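Long-range contacts in DegT/DnrJ/EryC1/StrS aminotransferase (Brucella abortus 2308, PDB 4QGR), which binds pyridoxal 5'-phosphate and is probably a transaminase, as a member of the DegT/DnrJ/EryC1/StrS aminotransferase family: residues A[45-50]-A[252-257]; A[55-60]-A[184-189]. All coordinates share one frame; numbering follows the deposited sequence.

Contact 1 of 2, residues A[45-50]-A[252-257]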
ATOM      1  N   ALA A  45      10.553  13.369  -4.520  1.00 16.50           N
ATOM      2  CA  ALA A  45      10.232  14.786  -4.571  1.00 17.63           C
ATOM      3  C   ALA A  45      10.443  15.388  -5.951  1.00 17.67           C
ATOM      4  O   ALA A  45       9.678  16.258  -6.374  1.00 17.80           O
ATOM      5  CB  ALA A  45      11.020  15.548  -3.520  1.00 18.07           C
ATOM      6  N   GLU A  46      11.474  14.921  -6.636  1.00 17.89           N
ATOM      7  CA  GLU A  46      11.743  15.359  -7.979  1.00 18.44           C
ATOM      8  C   GLU A  46      10.555  15.043  -8.885  1.00 16.47           C
ATOM      9  O   GLU A  46      10.094  15.897  -9.687  1.00 15.68           O
ATOM     10  CB  GLU A  46      13.068  14.738  -8.458  1.00 21.39           C
ATOM     11  CG  GLU A  46      13.461  15.157  -9.845  1.00 24.02           C
ATOM     12  CD  GLU A  46      14.717  14.450 -10.367  1.00 27.51           C
ATOM     13  OE1 GLU A  46      15.369  13.648  -9.617  1.00 28.42           O
ATOM     14  OE2 GLU A  46      14.988  14.691 -11.572  1.00 28.54           O
ATOM     15  N   PHE A  47      10.047  13.820  -8.778  1.00 14.84           N
ATOM     16  CA  PHE A  47       8.903  13.435  -9.597  1.00 13.79           C
ATOM     17  C   PHE A  47       7.661  14.260  -9.199  1.00 13.82           C
ATOM     18  O   PHE A  47       6.917  14.709 -10.073  1.00 13.69           O
ATOM     19  CB  PHE A  47       8.668  11.911  -9.536  1.00 13.01           C
ATOM     20  CG  PHE A  47       7.415  11.459 -10.193  1.00 12.42           C
ATOM     21  CD1 PHE A  47       7.271  11.549 -11.572  1.00 12.31           C
ATOM     22  CD2 PHE A  47       6.376  10.929  -9.457  1.00 11.94           C
ATOM     23  CE1 PHE A  47       6.122  11.151 -12.183  1.00 11.80           C
ATOM     24  CE2 PHE A  47       5.237  10.510 -10.066  1.00 11.36           C
ATOM     25  CZ  PHE A  47       5.112  10.612 -11.451  1.00 11.60           C
ATOM     26  N   GLU A  48       7.449  14.463  -7.912  1.00 13.93           N
ATOM     27  CA  GLU A  48       6.269  15.250  -7.477  1.00 15.07           C
ATOM     28  C   GLU A  48       6.314  16.642  -8.133  1.00 15.91           C
ATOM     29  O   GLU A  48       5.301  17.158  -8.606  1.00 15.14           O
ATOM     30  CB  GLU A  48       6.234  15.391  -5.948  1.00 15.38           C
ATOM     31  CG  GLU A  48       5.879  14.098  -5.202  1.00 15.12           C
ATOM     32  CD  GLU A  48       5.896  14.230  -3.658  1.00 16.07           C
ATOM     33  OE1 GLU A  48       6.553  15.155  -3.097  1.00 16.28           O
ATOM     34  OE2 GLU A  48       5.253  13.401  -2.991  1.00 15.13           O
ATOM     35  N   LYS A  49       7.490  17.248  -8.146  1.00 17.90           N
ATOM     36  CA  LYS A  49       7.626  18.588  -8.735  1.00 18.63           C
ATOM     37  C   LYS A  49       7.391  18.645 -10.215  1.00 17.71           C
ATOM     38  O   LYS A  49       6.661  19.496 -10.707  1.00 16.29           O
ATOM     39  CB  LYS A  49       9.005  19.165  -8.435  1.00 21.85           C
ATOM     40  CG  LYS A  49       9.022  19.650  -7.028  1.00 25.44           C
ATOM     41  CD  LYS A  49      10.411  19.786  -6.460  1.00 29.34           C
ATOM     42  CE  LYS A  49      10.296  19.837  -4.938  1.00 33.27           C
ATOM     43  NZ  LYS A  49      11.626  19.988  -4.309  1.00 35.79           N
ATOM     44  N   LYS A  50       8.006  17.709 -10.927  1.00 17.24           N
ATOM     45  CA  LYS A  50       7.894  17.667 -12.378  1.00 17.13           C
ATOM     46  C   LYS A  50       6.475  17.305 -12.793  1.00 15.82           C
ATOM     47  O   LYS A  50       5.918  17.963 -13.696  1.00 15.84           O
ATOM     48  CB  LYS A  50       8.927  16.721 -12.986  1.00 18.06           C
ATOM     49  CG  LYS A  50      10.328  17.304 -12.858  1.00 20.34           C
ATOM     50  CD  LYS A  50      11.437  16.431 -13.435  1.00 22.07           C
ATOM     51  CE  LYS A  50      12.737  17.261 -13.487  1.00 24.70           C
ATOM     52  NZ  LYS A  50      13.925  16.396 -13.204  1.00 26.98           N
ATOM     53  N   VAL A 252      11.716   5.352 -12.261  1.00 11.78           N
ATOM     54  CA  VAL A 252      11.026   4.903 -13.479  1.00 11.71           C
ATOM     55  C   VAL A 252      10.084   5.983 -14.041  1.00 11.73           C
ATOM     56  O   VAL A 252      10.112   6.329 -15.250  1.00 12.05           O
ATOM     57  CB  VAL A 252      10.295   3.557 -13.218  1.00 11.36           C
ATOM     58  CG1 VAL A 252       9.369   3.214 -14.376  1.00 11.44           C
ATOM     59  CG2 VAL A 252      11.323   2.462 -13.036  1.00 11.73           C
ATOM     60  N   LEU A 253       9.252   6.524 -13.158  1.00 11.06           N
ATOM     61  CA  LEU A 253       8.226   7.508 -13.538  1.00 11.25           C
ATOM     62  C   LEU A 253       8.797   8.808 -14.125  1.00 12.09           C
ATOM     63  O   LEU A 253       8.220   9.403 -15.051  1.00 11.96           O
ATOM     64  CB  LEU A 253       7.300   7.776 -12.345  1.00 10.75           C
ATOM     65  CG  LEU A 253       6.297   6.646 -12.115  1.00 10.33           C
ATOM     66  CD1 LEU A 253       5.734   6.655 -10.715  1.00 10.24           C
ATOM     67  CD2 LEU A 253       5.169   6.647 -13.104  1.00 10.63           C
ATOM     68  N   LEU A 254       9.957   9.194 -13.629  1.00 12.98           N
ATOM     69  CA  LEU A 254      10.636  10.372 -14.186  1.00 13.91           C
ATOM     70  C   LEU A 254      10.911  10.162 -15.662  1.00 13.72           C
ATOM     71  O   LEU A 254      10.698  11.045 -16.472  1.00 13.52           O
ATOM     72  CB  LEU A 254      11.890  10.688 -13.417  1.00 14.62           C
ATOM     73  CG  LEU A 254      11.666  11.381 -12.063  1.00 15.09           C
ATOM     74  CD1 LEU A 254      12.926  11.321 -11.214  1.00 15.90           C
ATOM     75  CD2 LEU A 254      11.237  12.826 -12.265  1.00 15.33           C
ATOM     76  N   GLU A 255      11.361   8.965 -16.026  1.00 13.48           N
ATOM     77  CA  GLU A 255      11.611   8.676 -17.438  1.00 13.68           C
ATOM     78  C   GLU A 255      10.307   8.507 -18.245  1.00 13.04           C
ATOM     79  O   GLU A 255      10.225   9.011 -19.369  1.00 13.15           O
ATOM     80  CB  GLU A 255      12.475   7.451 -17.566  1.00 13.71           C
ATOM     81  CG  GLU A 255      13.836   7.545 -16.914  1.00 14.84           C
ATOM     82  CD  GLU A 255      14.730   8.662 -17.446  1.00 15.78           C
ATOM     83  OE1 GLU A 255      14.559   9.150 -18.594  1.00 16.30           O
ATOM     84  OE2 GLU A 255      15.614   9.092 -16.695  1.00 17.46           O
ATOM     85  N   LYS A 256       9.279   7.893 -17.654  1.00 12.42           N
ATOM     86  CA  LYS A 256       7.980   7.809 -18.319  1.00 12.46           C
ATOM     87  C   LYS A 256       7.401   9.219 -18.588  1.00 12.85           C
ATOM     88  O   LYS A 256       6.877   9.514 -19.667  1.00 12.55           O
ATOM     89  CB  LYS A 256       6.987   6.997 -17.501  1.00 12.06           C
ATOM     90  CG  LYS A 256       7.378   5.588 -17.116  1.00 12.34           C
ATOM     91  CD  LYS A 256       7.681   4.722 -18.345  1.00 12.31           C
ATOM     92  CE  LYS A 256       7.405   3.254 -18.075  1.00 12.44           C
ATOM     93  NZ  LYS A 256       5.963   2.967 -17.980  1.00 12.42           N
ATOM     94  N   LEU A 257       7.546  10.088 -17.596  1.00 13.26           N
ATOM     95  CA  LEU A 257       6.936  11.418 -17.653  1.00 13.63           C
ATOM     96  C   LEU A 257       7.563  12.210 -18.784  1.00 13.81           C
ATOM     97  O   LEU A 257       6.862  12.928 -19.525  1.00 14.09           O
ATOM     98  CB  LEU A 257       7.027  12.142 -16.288  1.00 13.70           C
ATOM     99  CG  LEU A 257       6.500  13.581 -16.304  1.00 14.61           C
ATOM    100  CD1 LEU A 257       4.971  13.545 -16.599  1.00 14.19           C
ATOM    101  CD2 LEU A 257       6.802  14.242 -14.968  1.00 14.85           C
TER

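Contact 2 of 2, residues A[55-60]-A[184-189]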
ATOM      1  N   LEU A  55       0.928  19.031 -14.705  1.00 15.78           N
ATOM      2  CA  LEU A  55      -0.507  19.063 -14.488  1.00 15.59           C
ATOM      3  C   LEU A  55      -1.024  20.455 -14.099  1.00 15.82           C
ATOM      4  O   LEU A  55      -2.233  20.647 -13.992  1.00 15.43           O
ATOM      5  CB  LEU A  55      -0.886  18.102 -13.360  1.00 15.09           C
ATOM      6  CG  LEU A  55      -0.608  16.631 -13.569  1.00 14.99           C
ATOM      7  CD1 LEU A  55      -0.966  15.814 -12.326  1.00 14.60           C
ATOM      8  CD2 LEU A  55      -1.325  16.109 -14.792  1.00 14.80           C
ATOM      9  N   GLY A  56      -0.114  21.373 -13.824  1.00 16.47           N
ATOM     10  CA  GLY A  56      -0.479  22.689 -13.271  1.00 17.58           C
ATOM     11  C   GLY A  56      -1.102  22.685 -11.906  1.00 18.59           C
ATOM     12  O   GLY A  56      -2.003  23.478 -11.621  1.00 19.39           O
ATOM     13  N   VAL A  57      -0.647  21.814 -11.022  1.00 18.66           N
ATOM     14  CA  VAL A  57      -1.180  21.795  -9.656  1.00 19.76           C
ATOM     15  C   VAL A  57      -0.020  22.084  -8.723  1.00 20.80           C
ATOM     16  O   VAL A  57       1.124  21.683  -9.003  1.00 22.03           O
ATOM     17  CB  VAL A  57      -1.833  20.452  -9.282  1.00 19.89           C
ATOM     18  CG1 VAL A  57      -2.933  20.087 -10.269  1.00 20.71           C
ATOM     19  CG2 VAL A  57      -0.808  19.357  -9.220  1.00 19.83           C
ATOM     20  N   GLU A  58      -0.303  22.766  -7.633  1.00 20.53           N
ATOM     21  CA  GLU A  58       0.761  23.257  -6.739  1.00 21.76           C
ATOM     22  C   GLU A  58       1.374  22.151  -5.908  1.00 19.72           C
ATOM     23  O   GLU A  58       2.560  22.224  -5.555  1.00 21.05           O
ATOM     24  CB  GLU A  58       0.214  24.308  -5.788  1.00 25.62           C
ATOM     25  CG  GLU A  58      -0.291  25.554  -6.487  1.00 29.81           C
ATOM     26  CD  GLU A  58      -0.781  26.617  -5.509  1.00 35.38           C
ATOM     27  OE1 GLU A  58      -0.136  26.826  -4.453  1.00 35.14           O
ATOM     28  OE2 GLU A  58      -1.825  27.230  -5.812  1.00 39.76           O
ATOM     29  N   HIS A  59       0.577  21.160  -5.554  1.00 17.22           N
ATOM     30  CA  HIS A  59       1.032  20.080  -4.662  1.00 16.77           C
ATOM     31  C   HIS A  59       0.785  18.731  -5.268  1.00 15.45           C
ATOM     32  O   HIS A  59      -0.358  18.412  -5.597  1.00 15.95           O
ATOM     33  CB  HIS A  59       0.338  20.145  -3.283  1.00 17.26           C
ATOM     34  CG  HIS A  59       0.481  21.485  -2.613  1.00 18.00           C
ATOM     35  ND1 HIS A  59       1.611  21.851  -1.916  1.00 19.45           N
ATOM     36  CD2 HIS A  59      -0.345  22.556  -2.583  1.00 18.74           C
ATOM     37  CE1 HIS A  59       1.488  23.105  -1.497  1.00 20.47           C
ATOM     38  NE2 HIS A  59       0.300  23.549  -1.876  1.00 20.45           N
ATOM     39  N   VAL A  60       1.834  17.905  -5.331  1.00 14.38           N
ATOM     40  CA  VAL A  60       1.709  16.495  -5.738  1.00 13.68           C
ATOM     41  C   VAL A  60       2.215  15.668  -4.584  1.00 13.65           C
ATOM     42  O   VAL A  60       3.348  15.894  -4.082  1.00 14.14           O
ATOM     43  CB  VAL A  60       2.537  16.154  -6.974  1.00 13.56           C
ATOM     44  CG1 VAL A  60       2.474  14.630  -7.260  1.00 12.97           C
ATOM     45  CG2 VAL A  60       2.079  17.007  -8.172  1.00 13.95           C
ATOM     46  N   CYS A 184      -6.418  16.830 -16.405  1.00 14.56           N
ATOM     47  CA  CYS A 184      -6.951  15.838 -15.511  1.00 13.84           C
ATOM     48  C   CYS A 184      -5.971  15.620 -14.376  1.00 13.51           C
ATOM     49  O   CYS A 184      -4.762  15.519 -14.578  1.00 13.09           O
ATOM     50  CB  CYS A 184      -7.213  14.529 -16.231  1.00 13.77           C
ATOM     51  SG  CYS A 184      -8.589  14.615 -17.415  1.00 14.33           S
ATOM     52  N   GLY A 185      -6.507  15.545 -13.181  1.00 13.60           N
ATOM     53  CA  GLY A 185      -5.718  15.642 -11.967  1.00 14.11           C
ATOM     54  C   GLY A 185      -5.934  16.918 -11.184  1.00 14.57           C
ATOM     55  O   GLY A 185      -5.788  16.934  -9.925  1.00 15.16           O
ATOM     56  N   ALA A 186      -6.330  17.970 -11.888  1.00 13.96           N
ATOM     57  CA  ALA A 186      -6.432  19.281 -11.337  1.00 14.78           C
ATOM     58  C   ALA A 186      -7.888  19.744 -11.072  1.00 14.79           C
ATOM     59  O   ALA A 186      -8.121  20.913 -10.752  1.00 14.47           O
ATOM     60  CB  ALA A 186      -5.714  20.273 -12.284  1.00 14.91           C
ATOM     61  N   PHE A 187      -8.861  18.831 -11.225  1.00 14.22           N
ATOM     62  CA  PHE A 187     -10.262  19.075 -10.911  1.00 15.14           C
ATOM     63  C   PHE A 187     -10.605  18.691  -9.452  1.00 15.60           C
ATOM     64  O   PHE A 187      -9.843  18.008  -8.761  1.00 15.10           O
ATOM     65  CB  PHE A 187     -11.152  18.324 -11.900  1.00 14.82           C
ATOM     66  CG  PHE A 187     -10.991  18.771 -13.341  1.00 15.50           C
ATOM     67  CD1 PHE A 187     -11.612  19.939 -13.791  1.00 16.51           C
ATOM     68  CD2 PHE A 187     -10.243  18.030 -14.251  1.00 15.12           C
ATOM     69  CE1 PHE A 187     -11.491  20.328 -15.124  1.00 17.41           C
ATOM     70  CE2 PHE A 187     -10.103  18.419 -15.583  1.00 16.24           C
ATOM     71  CZ  PHE A 187     -10.737  19.589 -16.013  1.00 17.26           C
ATOM     72  N   GLY A 188     -11.766  19.142  -9.000  1.00 16.63           N
ATOM     73  CA  GLY A 188     -12.225  18.887  -7.633  1.00 17.37           C
ATOM     74  C   GLY A 188     -11.415  19.576  -6.569  1.00 17.39           C
ATOM     75  O   GLY A 188     -10.587  20.469  -6.856  1.00 18.10           O
ATOM     76  N   HIS A 189     -11.612  19.155  -5.334  1.00 16.90           N
ATOM     77  CA  HIS A 189     -10.784  19.621  -4.211  1.00 17.77           C
ATOM     78  C   HIS A 189      -9.390  18.956  -4.230  1.00 16.27           C
ATOM     79  O   HIS A 189      -8.387  19.516  -3.761  1.00 15.16           O
ATOM     80  CB  HIS A 189     -11.503  19.331  -2.884  1.00 18.97           C
ATOM     81  CG  HIS A 189     -12.737  20.159  -2.660  1.00 21.47           C
ATOM     82  ND1 HIS A 189     -13.996  19.757  -3.065  1.00 21.07           N
ATOM     83  CD2 HIS A 189     -12.907  21.361  -2.040  1.00 22.98           C
ATOM     84  CE1 HIS A 189     -14.880  20.689  -2.764  1.00 23.06           C
ATOM     85  NE2 HIS A 189     -14.251  21.668  -2.121  1.00 23.78           N
TER

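Contact 1 of 2, residues A[45-50]-A[252-257]
Phe-47 lays its ring against Leu-253, whose CB sits over one face in a CH-pi contact, 3.8 Å from the ring centroid and 19° off the normal. That CB lies above the CE1 and CZ side of the ring rather than over its centre, and Leu-253 CD1 follows at 3.9 Å from Phe-47 CE2. CB of Phe-47 already points at helix 247-278, and chi1 (172°) puts CG anti to the backbone N, beside the carbonyl carbon. Next to it, Leu-254 fits its isobutyl end against helix 42-55: CD2 meets Phe-47 CA at 3.6 Å and Lys-50 CD at 3.8 Å, while CD1 touches the carboxylate carbon CD of Glu-46 at 3.7 Å. Leu-257 CD2 packs on Lys-50 CB and the backbone carbonyl carbon of the same residue.

Glu-46 and Lys-50, one helical turn apart, are tied by a salt bridge in which NZ lies 2.6 Å from OE2 and uses the anti lone pair of that oxygen. Both side chains cross that of Leu-254 at about a right angle, Glu-46 extended beyond CG and Lys-50 bent at its last torsion. Deeper in, Phe-195 meets the Phe-47 ring edge-to-face and also touches Leu-253.

The two helices run roughly parallel here, their axes 9.6 Å apart at closest approach and inclined by 25°. With no hydrogen bond or salt bridge between the segments, they are held by shape and apolar contact, while the charges of Glu-46 and Lys-50, beside Leu-254, are paired within one helix and need no partner on the other.

Contact 2 of 2, residues A[55-60]-A[184-189]
Val-57 and Ala-186 make the principal apolar contact between 55-60 and 184-189. Val-57 CG1 comes to 3.4 Å from Ala-186 CB, closer than carbons usually pack, and also lies 3.7 Å from Ala-186 CA. Chi1 of Val-57 (-56°) sets CG1 anti to the carbonyl carbon, beside the backbone N, from where it meets the alanine methyl. Both CB atoms are directed at the opposing segment, and these two residues also have the nearest CA atoms across the contact, 6.1 Å apart.

Leucine and alanine carbons also meet backbone oxygens. Leu-55 CD2 approaches Cys-184 O at 3.5 Å, and Ala-186 CB lies 3.9 Å from Leu-55 O. These are van der Waals approaches; no hydrogen bond joins the two segments. Gly-185 faces Leu-55 with no side chain: a CB there would crowd Leu-55 CD1 and, with phi at 110°, would also run into the carbonyl O of Cys-184.

Val-57 follows directly on the end of helix 42-55. Gly-56, with positive phi, is the C-prime residue of a Schellman motif, in which Val-57 N pairs with Gly-52 O and Gly-56 N with Glu-53 O. After this turn the chain enters strand 59-63, at one edge of the mixed sheet within this chain. The opposing loop links strand 182-183 to strand 190-194 of that same sheet.

Polar interactions instead tether each segment to its surroundings. The carboxylate of Glu-169 accepts hydrogen bonds from the backbone N of both Gly-185 and Phe-187, using a different oxygen for each, which anchors the loop at the residues before and after Ala-186. Glu-58 N bonds to Asn-213 OD1, while Phe-211 of strand 208-212 packs against both Leu-55 and Val-57.

In the fold
Contacts 1 and 2 have centres about 15 Å apart and share a continuous piece of chain: helix 42-55 carries one side of contact 1, and the chain leaves it and enters strand 59-63 through the first segment of contact 2. Along the sequence, contact 2 is nested within the loop closed by contact 1. Arg-222 forms a salt bridge with Glu-48 and a hydrogen bond to Val-60 O. Contact 1 joins helix 42-55 to helix 247-278, whereas contact 2 joins its end to the loop entering strand 190-194. Leu-253 and Cys-184 side chains lie about 10 and 12 Å from bound PLP, consistent with both contacts belonging to the scaffold behind the cofactor site.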